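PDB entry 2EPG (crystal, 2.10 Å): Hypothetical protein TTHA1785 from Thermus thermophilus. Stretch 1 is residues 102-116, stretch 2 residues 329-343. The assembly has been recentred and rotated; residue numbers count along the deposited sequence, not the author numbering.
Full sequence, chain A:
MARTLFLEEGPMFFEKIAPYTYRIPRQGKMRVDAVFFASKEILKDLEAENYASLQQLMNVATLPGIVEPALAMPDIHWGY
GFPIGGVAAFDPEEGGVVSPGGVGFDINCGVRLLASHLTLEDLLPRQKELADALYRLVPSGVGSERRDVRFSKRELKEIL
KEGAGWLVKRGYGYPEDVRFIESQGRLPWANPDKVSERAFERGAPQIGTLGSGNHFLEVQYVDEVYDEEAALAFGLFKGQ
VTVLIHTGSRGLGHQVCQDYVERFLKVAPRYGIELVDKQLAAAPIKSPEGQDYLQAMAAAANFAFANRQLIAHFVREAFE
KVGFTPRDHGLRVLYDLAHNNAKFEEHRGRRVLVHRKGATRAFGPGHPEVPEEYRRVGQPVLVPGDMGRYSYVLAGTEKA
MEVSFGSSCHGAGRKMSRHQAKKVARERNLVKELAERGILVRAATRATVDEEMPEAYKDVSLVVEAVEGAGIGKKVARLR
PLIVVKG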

ATOM      1  N   GLY A 102      -6.965  12.100  -2.443  1.00 29.92           N
ATOM      2  CA  GLY A 102      -7.298  11.147  -1.399  1.00 31.58           C
ATOM      3  C   GLY A 102      -6.632   9.806  -1.618  1.00 31.84           C
ATOM      4  O   GLY A 102      -6.679   8.930  -0.765  1.00 31.40           O
ATOM      5  N   VAL A 103      -6.021   9.642  -2.782  1.00 33.03           N
ATOM      6  CA  VAL A 103      -5.338   8.403  -3.120  1.00 32.91           C
ATOM      7  C   VAL A 103      -3.829   8.664  -3.080  1.00 33.83           C
ATOM      8  O   VAL A 103      -3.058   7.833  -2.620  1.00 36.01           O
ATOM      9  N   GLY A 104      -3.416   9.833  -3.551  1.00 34.21           N
ATOM     10  CA  GLY A 104      -2.004  10.154  -3.570  1.00 36.12           C
ATOM     11  C   GLY A 104      -1.484   9.999  -4.987  1.00 37.28           C
ATOM     12  O   GLY A 104      -2.069   9.281  -5.809  1.00 36.51           O
ATOM     13  N   PHE A 105      -0.372  10.653  -5.285  1.00 38.56           N
ATOM     14  CA  PHE A 105       0.158  10.572  -6.629  1.00 39.17           C
ATOM     15  C   PHE A 105       0.642   9.204  -7.059  1.00 37.08           C
ATOM     16  O   PHE A 105       0.348   8.780  -8.174  1.00 36.86           O
ATOM     17  N   ASP A 106       1.343   8.483  -6.194  1.00 34.61           N
ATOM     18  CA  ASP A 106       1.787   7.164  -6.610  1.00 34.42           C
ATOM     19  C   ASP A 106       0.690   6.120  -6.357  1.00 32.64           C
ATOM     20  O   ASP A 106       0.669   5.447  -5.335  1.00 32.92           O
ATOM     21  N   ILE A 107      -0.230   6.020  -7.310  1.00 31.57           N
ATOM     22  CA  ILE A 107      -1.344   5.094  -7.240  1.00 28.91           C
ATOM     23  C   ILE A 107      -0.864   3.672  -7.100  1.00 29.02           C
ATOM     24  O   ILE A 107      -0.046   3.180  -7.885  1.00 28.58           O
ATOM     25  N   ASN A 108      -1.398   3.019  -6.078  1.00 29.30           N
ATOM     26  CA  ASN A 108      -1.059   1.649  -5.722  1.00 28.59           C
ATOM     27  C   ASN A 108       0.410   1.443  -5.454  1.00 28.58           C
ATOM     28  O   ASN A 108       0.961   0.395  -5.780  1.00 28.75           O
ATOM     29  N   CYS A 109       1.058   2.466  -4.901  1.00 28.19           N
ATOM     30  CA  CYS A 109       2.433   2.304  -4.463  1.00 28.82           C
ATOM     31  C   CYS A 109       2.077   1.259  -3.401  1.00 28.44           C
ATOM     32  O   CYS A 109       1.102   1.440  -2.650  1.00 26.06           O
ATOM     33  N   GLY A 110       2.816   0.163  -3.345  1.00 27.68           N
ATOM     34  CA  GLY A 110       2.459  -0.853  -2.380  1.00 27.83           C
ATOM     35  C   GLY A 110       3.596  -1.766  -2.002  1.00 27.06           C
ATOM     36  O   GLY A 110       4.757  -1.473  -2.287  1.00 25.45           O
ATOM     37  N   VAL A 111       3.250  -2.896  -1.394  1.00 25.49           N
ATOM     38  CA  VAL A 111       4.257  -3.824  -0.924  1.00 26.65           C
ATOM     39  C   VAL A 111       3.946  -5.279  -1.218  1.00 24.59           C
ATOM     40  O   VAL A 111       2.809  -5.713  -1.080  1.00 27.04           O
ATOM     41  N   ARG A 112       4.966  -6.028  -1.619  1.00 23.70           N
ATOM     42  CA  ARG A 112       4.805  -7.452  -1.824  1.00 23.02           C
ATOM     43  C   ARG A 112       5.852  -8.128  -0.940  1.00 24.93           C
ATOM     44  O   ARG A 112       7.015  -7.692  -0.895  1.00 26.36           O
ATOM     45  N   LEU A 113       5.441  -9.175  -0.228  1.00 22.66           N
ATOM     46  CA  LEU A 113       6.375  -9.917   0.601  1.00 24.47           C
ATOM     47  C   LEU A 113       6.438 -11.372   0.131  1.00 25.67           C
ATOM     48  O   LEU A 113       5.414 -12.067   0.077  1.00 23.68           O
ATOM     49  N   LEU A 114       7.644 -11.815  -0.223  1.00 24.63           N
ATOM     50  CA  LEU A 114       7.860 -13.192  -0.630  1.00 26.17           C
ATOM     51  C   LEU A 114       8.424 -13.901   0.615  1.00 27.52           C
ATOM     52  O   LEU A 114       9.208 -13.311   1.366  1.00 26.03           O
ATOM     53  N   ALA A 115       8.007 -15.146   0.831  1.00 26.12           N
ATOM     54  CA  ALA A 115       8.469 -15.946   1.960  1.00 26.84           C
ATOM     55  C   ALA A 115       9.128 -17.198   1.387  1.00 27.08           C
ATOM     56  O   ALA A 115       8.524 -17.888   0.570  1.00 28.56           O
ATOM     57  N   SER A 116      10.345 -17.506   1.817  1.00 28.21           N
ATOM     58  CA  SER A 116      11.056 -18.667   1.277  1.00 32.15           C
ATOM     59  C   SER A 116      11.231 -19.825   2.264  1.00 34.64           C
ATOM     60  O   SER A 116      10.850 -19.715   3.433  1.00 34.14           O
ATOM     61  N   HIS A 329      14.724 -22.490  -2.685  1.00 36.80           N
ATOM     62  CA  HIS A 329      14.217 -21.216  -2.201  1.00 35.56           C
ATOM     63  C   HIS A 329      12.724 -21.163  -1.947  1.00 34.70           C
ATOM     64  O   HIS A 329      12.292 -20.468  -1.041  1.00 38.28           O
ATOM     65  N   GLY A 330      11.944 -21.915  -2.716  1.00 33.48           N
ATOM     66  CA  GLY A 330      10.500 -21.915  -2.541  1.00 32.08           C
ATOM     67  C   GLY A 330       9.906 -20.543  -2.252  1.00 31.14           C
ATOM     68  O   GLY A 330       9.077 -20.421  -1.358  1.00 29.03           O
ATOM     69  N   LEU A 331      10.323 -19.521  -3.005  1.00 30.20           N
ATOM     70  CA  LEU A 331       9.830 -18.156  -2.822  1.00 31.62           C
ATOM     71  C   LEU A 331       8.358 -17.971  -3.217  1.00 31.36           C
ATOM     72  O   LEU A 331       8.025 -17.818  -4.390  1.00 32.20           O
ATOM     73  N   ARG A 332       7.474 -17.983  -2.231  1.00 31.24           N
ATOM     74  CA  ARG A 332       6.059 -17.828  -2.522  1.00 31.87           C
ATOM     75  C   ARG A 332       5.590 -16.458  -2.099  1.00 29.03           C
ATOM     76  O   ARG A 332       6.208 -15.832  -1.238  1.00 27.63           O
ATOM     77  N   VAL A 333       4.498 -15.997  -2.707  1.00 26.29           N
ATOM     78  CA  VAL A 333       3.927 -14.717  -2.344  1.00 24.87           C
ATOM     79  C   VAL A 333       3.137 -14.931  -1.042  1.00 26.83           C
ATOM     80  O   VAL A 333       2.169 -15.695  -1.016  1.00 26.08           O
ATOM     81  N   LEU A 334       3.577 -14.297   0.041  1.00 24.09           N
ATOM     82  CA  LEU A 334       2.866 -14.398   1.309  1.00 22.98           C
ATOM     83  C   LEU A 334       1.650 -13.495   1.115  1.00 23.62           C
ATOM     84  O   LEU A 334       0.504 -13.917   1.304  1.00 24.84           O
ATOM     85  N   TYR A 335       1.901 -12.248   0.726  1.00 22.58           N
ATOM     86  CA  TYR A 335       0.809 -11.320   0.408  1.00 23.05           C
ATOM     87  C   TYR A 335       1.344 -10.132  -0.394  1.00 23.14           C
ATOM     88  O   TYR A 335       2.554  -9.924  -0.486  1.00 24.06           O
ATOM     89  N   ASP A 336       0.434  -9.357  -0.967  1.00 24.21           N
ATOM     90  CA  ASP A 336       0.786  -8.167  -1.732  1.00 24.65           C
ATOM     91  C   ASP A 336      -0.405  -7.213  -1.602  1.00 24.44           C
ATOM     92  O   ASP A 336      -1.537  -7.583  -1.919  1.00 24.84           O
ATOM     93  N   LEU A 337      -0.161  -5.997  -1.111  1.00 23.76           N
ATOM     94  CA  LEU A 337      -1.236  -5.031  -0.942  1.00 25.55           C
ATOM     95  C   LEU A 337      -0.803  -3.590  -1.170  1.00 26.64           C
ATOM     96  O   LEU A 337       0.366  -3.239  -1.043  1.00 26.82           O
ATOM     97  N   ALA A 338      -1.780  -2.760  -1.513  1.00 28.66           N
ATOM     98  CA  ALA A 338      -1.567  -1.350  -1.785  1.00 29.12           C
ATOM     99  C   ALA A 338      -1.513  -0.508  -0.520  1.00 30.51           C
ATOM    100  O   ALA A 338      -2.094  -0.876   0.496  1.00 31.57           O
ATOM    101  N   HIS A 339      -0.819   0.627  -0.606  1.00 32.40           N
ATOM    102  CA  HIS A 339      -0.705   1.585   0.492  1.00 34.13           C
ATOM    103  C   HIS A 339      -1.403   2.887   0.070  1.00 33.27           C
ATOM    104  O   HIS A 339      -1.660   3.750   0.903  1.00 33.60           O
ATOM    105  N   ASN A 340      -1.685   3.029  -1.231  1.00 31.50           N
ATOM    106  CA  ASN A 340      -2.402   4.198  -1.769  1.00 30.28           C
ATOM    107  C   ASN A 340      -3.422   3.655  -2.758  1.00 31.04           C
ATOM    108  O   ASN A 340      -3.039   3.050  -3.759  1.00 32.20           O
ATOM    109  N   ASN A 341      -4.709   3.853  -2.491  1.00 29.79           N
ATOM    110  CA  ASN A 341      -5.723   3.364  -3.409  1.00 30.55           C
ATOM    111  C   ASN A 341      -7.138   3.692  -2.958  1.00 30.04           C
ATOM    112  O   ASN A 341      -7.378   3.913  -1.784  1.00 31.43           O
ATOM    113  N   ALA A 342      -8.072   3.743  -3.902  1.00 30.15           N
ATOM    114  CA  ALA A 342      -9.475   3.962  -3.571  1.00 29.40           C
ATOM    115  C   ALA A 342     -10.138   2.725  -4.152  1.00 31.71           C
ATOM    116  O   ALA A 342      -9.877   2.353  -5.297  1.00 31.37           O
ATOM    117  N   LYS A 343     -10.980   2.076  -3.361  1.00 30.88           N
ATOM    118  CA  LYS A 343     -11.624   0.855  -3.807  1.00 30.49           C
ATOM    119  C   LYS A 343     -13.058   0.796  -3.355  1.00 29.36           C
ATOM    120  O   LYS A 343     -13.399   1.310  -2.282  1.00 26.85           O
TER

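The frame is an antiparallel pair, strand 110-116 against strand 332-338, and three residues cover the most surface across it: Asn340, Val111 and Val103.

Asn340 leads. Its CA-to-CB bond points toward the other stretch, and with chi1 m the amide reaches the turn Asp106 to Cys109, where Asn340 ND2 donates to Asp106 O at 3.2 Å. That carbonyl also accepts Cys109 N within the turn, so one side chain ties itself to the atom that closes it. The backbone adds a second tie, Asn108 N to Asn340 O at 2.8 Å.

Val111, rotamer t, packs against a ring. Val111 CG2 lies over one face of the His339 ring (m), 3.8 Å from the centroid, a CH-pi contact; the ring nitrogens find their partners elsewhere in the structure. Val103, also t, sets CG2 3.7 Å from Ala342 CB, extending the apolar packing beyond the paired strands.

On the face shared by Arg112, Asp336, Leu114 and Val333, charge sits beside hydrocarbon. Arg112 (t, t, m) and Asp336 (t) come from a non-hydrogen-bonded pair, and Arg112 NE donates to Asp336 OD1 at 2.8 Å in a nearly linear hydrogen bond that is part of a salt bridge. Water 1 doubles the link: it accepts from Arg112 NH1 at 2.8 Å and donates to Asp336 OD1 at 2.7 Å. Next along, Leu114 (m, t) places CD2 3.9 Å from Val333 CG2 and CB 3.8 Å from Leu331 CD2.

A bulge shifts the register between Leu113 and Leu114, and Leu334 points toward the other strand there. Leu334 CD1 lies 4.1 Å from both Leu113 CD2 and Ala115 CB, so one leucine serves two neighbours. Gly110 gives another rule: a CB there would clash with Leu337 O, so close approach is bought by having no side chain.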

ATOM      1  CB  VAL A 103      -5.735   7.924  -4.543  1.00 32.29           C
ATOM      2  CG1 VAL A 103      -4.873   6.732  -4.958  1.00 31.42           C
ATOM      3  CG2 VAL A 103      -7.212   7.535  -4.580  1.00 31.28           C
ATOM      4  CB  PHE A 105       1.213  11.664  -6.849  1.00 43.81           C
ATOM      5  CG  PHE A 105       0.596  13.003  -7.201  1.00 48.79           C
ATOM      6  CD1 PHE A 105      -0.062  13.759  -6.229  1.00 50.34           C
ATOM      7  CD2 PHE A 105       0.531  13.427  -8.532  1.00 50.96           C
ATOM      8  CE1 PHE A 105      -0.788  14.913  -6.583  1.00 52.96           C
ATOM      9  CE2 PHE A 105      -0.190  14.574  -8.895  1.00 50.63           C
ATOM     10  CZ  PHE A 105      -0.852  15.315  -7.924  1.00 51.88           C
ATOM     11  CB  ASP A 106       3.078   6.763  -5.911  1.00 35.08           C
ATOM     12  CG  ASP A 106       3.711   5.521  -6.542  1.00 38.85           C
ATOM     13  OD1 ASP A 106       4.859   5.177  -6.183  1.00 41.14           O
ATOM     14  OD2 ASP A 106       3.055   4.884  -7.395  1.00 35.43           O
ATOM     15  CB  ILE A 107      -2.251   5.230  -8.474  1.00 27.53           C
ATOM     16  CG1 ILE A 107      -2.815   6.659  -8.511  1.00 26.13           C
ATOM     17  CG2 ILE A 107      -3.402   4.187  -8.421  1.00 20.02           C
ATOM     18  CD1 ILE A 107      -3.590   7.013  -9.782  1.00 27.65           C
ATOM     19  CB  ASN A 108      -1.530   0.623  -6.751  1.00 30.28           C
ATOM     20  CG  ASN A 108      -1.408  -0.829  -6.229  1.00 33.49           C
ATOM     21  OD1 ASN A 108      -1.062  -1.060  -5.055  1.00 34.19           O
ATOM     22  ND2 ASN A 108      -1.694  -1.802  -7.094  1.00 27.89           N
ATOM     23  CB  CYS A 109       2.945   3.575  -3.766  1.00 30.60           C
ATOM     24  SG  CYS A 109       4.485   3.346  -2.806  1.00 41.56           S
ATOM     25  CB  VAL A 111       4.412  -3.700   0.621  1.00 26.70           C
ATOM     26  CG1 VAL A 111       5.586  -4.522   1.101  1.00 28.01           C
ATOM     27  CG2 VAL A 111       4.560  -2.230   1.016  1.00 30.44           C
ATOM     28  CB  ARG A 112       5.049  -7.868  -3.272  1.00 22.91           C
ATOM     29  CG  ARG A 112       5.101  -9.394  -3.415  1.00 23.71           C
ATOM     30  CD  ARG A 112       5.108  -9.919  -4.847  1.00 24.98           C
ATOM     31  NE  ARG A 112       3.893  -9.628  -5.608  1.00 22.71           N
ATOM     32  CZ  ARG A 112       3.497 -10.350  -6.655  1.00 24.42           C
ATOM     33  NH1 ARG A 112       2.396 -10.044  -7.329  1.00 23.95           N
ATOM     34  NH2 ARG A 112       4.186 -11.418  -7.007  1.00 25.09           N
ATOM     35  CB  LEU A 113       5.964  -9.887   2.083  1.00 24.40           C
ATOM     36  CG  LEU A 113       6.919 -10.606   3.056  1.00 23.37           C
ATOM     37  CD1 LEU A 113       8.278  -9.896   3.102  1.00 22.61           C
ATOM     38  CD2 LEU A 113       6.335 -10.604   4.456  1.00 21.82           C
ATOM     39  CB  LEU A 114       8.889 -13.271  -1.779  1.00 25.22           C
ATOM     40  CG  LEU A 114       8.633 -12.492  -3.077  1.00 24.66           C
ATOM     41  CD1 LEU A 114       9.737 -12.789  -4.100  1.00 24.78           C
ATOM     42  CD2 LEU A 114       7.275 -12.883  -3.640  1.00 24.81           C
ATOM     43  CB  ALA A 115       7.284 -16.331   2.845  1.00 23.93           C
ATOM     44  CB  SER A 116      12.443 -18.246   0.814  1.00 32.23           C
ATOM     45  OG  SER A 116      13.282 -18.067   1.944  1.00 37.57           O
ATOM     46  CB  HIS A 329      14.676 -20.067  -3.117  1.00 33.75           C
ATOM     47  CG  HIS A 329      14.055 -20.057  -4.481  1.00 33.78           C
ATOM     48  ND1 HIS A 329      12.699 -19.915  -4.687  1.00 33.85           N
ATOM     49  CD2 HIS A 329      14.620 -20.081  -5.714  1.00 33.98           C
ATOM     50  CE1 HIS A 329      12.456 -19.847  -5.985  1.00 33.00           C
ATOM     51  NE2 HIS A 329      13.604 -19.944  -6.630  1.00 32.75           N
ATOM     52  CB  LEU A 331      10.706 -17.181  -3.611  1.00 30.07           C
ATOM     53  CG  LEU A 331      12.029 -16.826  -2.920  1.00 29.29           C
ATOM     54  CD1 LEU A 331      13.068 -16.359  -3.944  1.00 27.52           C
ATOM     55  CD2 LEU A 331      11.757 -15.744  -1.871  1.00 25.97           C
ATOM     56  CB  ARG A 332       5.233 -18.879  -1.775  1.00 37.13           C
ATOM     57  CG  ARG A 332       5.660 -20.318  -2.017  1.00 44.60           C
ATOM     58  CD  ARG A 332       4.741 -21.258  -1.260  1.00 50.96           C
ATOM     59  NE  ARG A 332       5.287 -22.604  -1.129  1.00 56.58           N
ATOM     60  CZ  ARG A 332       4.721 -23.559  -0.393  1.00 59.93           C
ATOM     61  NH1 ARG A 332       5.277 -24.765  -0.315  1.00 59.32           N
ATOM     62  NH2 ARG A 332       3.591 -23.299   0.269  1.00 60.46           N
ATOM     63  CB  VAL A 333       2.964 -14.206  -3.438  1.00 24.69           C
ATOM     64  CG1 VAL A 333       2.299 -12.914  -2.985  1.00 23.57           C
ATOM     65  CG2 VAL A 333       3.748 -13.980  -4.768  1.00 20.91           C
ATOM     66  CB  LEU A 334       3.762 -13.912   2.450  1.00 21.56           C
ATOM     67  CG  LEU A 334       3.215 -14.128   3.866  1.00 21.88           C
ATOM     68  CD1 LEU A 334       4.377 -14.209   4.842  1.00 21.15           C
ATOM     69  CD2 LEU A 334       2.245 -12.997   4.229  1.00 20.19           C
ATOM     70  CB  TYR A 335       0.101 -10.798   1.674  1.00 18.49           C
ATOM     71  CG  TYR A 335      -1.330 -10.415   1.394  1.00 19.04           C
ATOM     72  CD1 TYR A 335      -2.222 -11.348   0.866  1.00 17.42           C
ATOM     73  CD2 TYR A 335      -1.800  -9.131   1.635  1.00 19.44           C
ATOM     74  CE1 TYR A 335      -3.543 -10.998   0.582  1.00 18.64           C
ATOM     75  CE2 TYR A 335      -3.117  -8.788   1.361  1.00 20.92           C
ATOM     76  CZ  TYR A 335      -3.978  -9.731   0.834  1.00 18.17           C
ATOM     77  OH  TYR A 335      -5.286  -9.397   0.556  1.00 20.15           O
ATOM     78  CB  ASP A 336       1.059  -8.562  -3.198  1.00 24.31           C
ATOM     79  CG  ASP A 336       1.328  -7.356  -4.110  1.00 25.37           C
ATOM     80  OD1 ASP A 336       2.285  -7.424  -4.910  1.00 22.92           O
ATOM     81  OD2 ASP A 336       0.577  -6.355  -4.053  1.00 23.47           O
ATOM     82  CB  LEU A 337      -1.869  -5.145   0.459  1.00 25.18           C
ATOM     83  CG  LEU A 337      -1.168  -4.444   1.638  1.00 25.55           C
ATOM     84  CD1 LEU A 337      -1.977  -4.643   2.931  1.00 22.43           C
ATOM     85  CD2 LEU A 337       0.247  -5.003   1.802  1.00 20.33           C
ATOM     86  CB  ALA A 338      -2.695  -0.835  -2.683  1.00 28.99           C
ATOM     87  CB  HIS A 339       0.772   1.844   0.847  1.00 38.31           C
ATOM     88  CG  HIS A 339       1.381   0.776   1.709  1.00 45.21           C
ATOM     89  ND1 HIS A 339       2.334   1.048   2.672  1.00 48.87           N
ATOM     90  CD2 HIS A 339       1.126  -0.553   1.800  1.00 46.50           C
ATOM     91  CE1 HIS A 339       2.631  -0.064   3.323  1.00 47.84           C
ATOM     92  NE2 HIS A 339       1.911  -1.050   2.815  1.00 47.42           N
ATOM     93  CB  ASN A 340      -1.485   5.169  -2.541  1.00 31.34           C
ATOM     94  CG  ASN A 340      -0.474   5.877  -1.658  1.00 30.78           C
ATOM     95  OD1 ASN A 340      -0.795   6.343  -0.571  1.00 31.49           O
ATOM     96  ND2 ASN A 340       0.751   5.984  -2.144  1.00 33.39           N
ATOM     97  CB  ASN A 341      -5.597   1.850  -3.538  1.00 33.50           C
ATOM     98  CG  ASN A 341      -5.732   1.378  -4.964  1.00 38.29           C
ATOM     99  OD1 ASN A 341      -5.679   0.177  -5.242  1.00 41.84           O
ATOM    100  ND2 ASN A 341      -5.906   2.319  -5.884  1.00 39.33           N
ATOM    101  CB  ALA A 342     -10.016   5.216  -4.232  1.00 29.92           C
ATOM    102  CB  LYS A 343     -10.893  -0.352  -3.226  1.00 34.38           C
ATOM    103  CG  LYS A 343      -9.386  -0.298  -3.430  1.00 38.28           C
ATOM    104  CD  LYS A 343      -8.764  -1.625  -3.132  1.00 40.21           C
ATOM    105  CE  LYS A 343      -9.283  -2.696  -4.070  1.00 37.95           C
ATOM    106  NZ  LYS A 343      -8.884  -4.004  -3.501  1.00 37.74           N
TER
HETATM  107  O   HOH W   1       1.170  -7.494  -7.380  1.00 20.55           O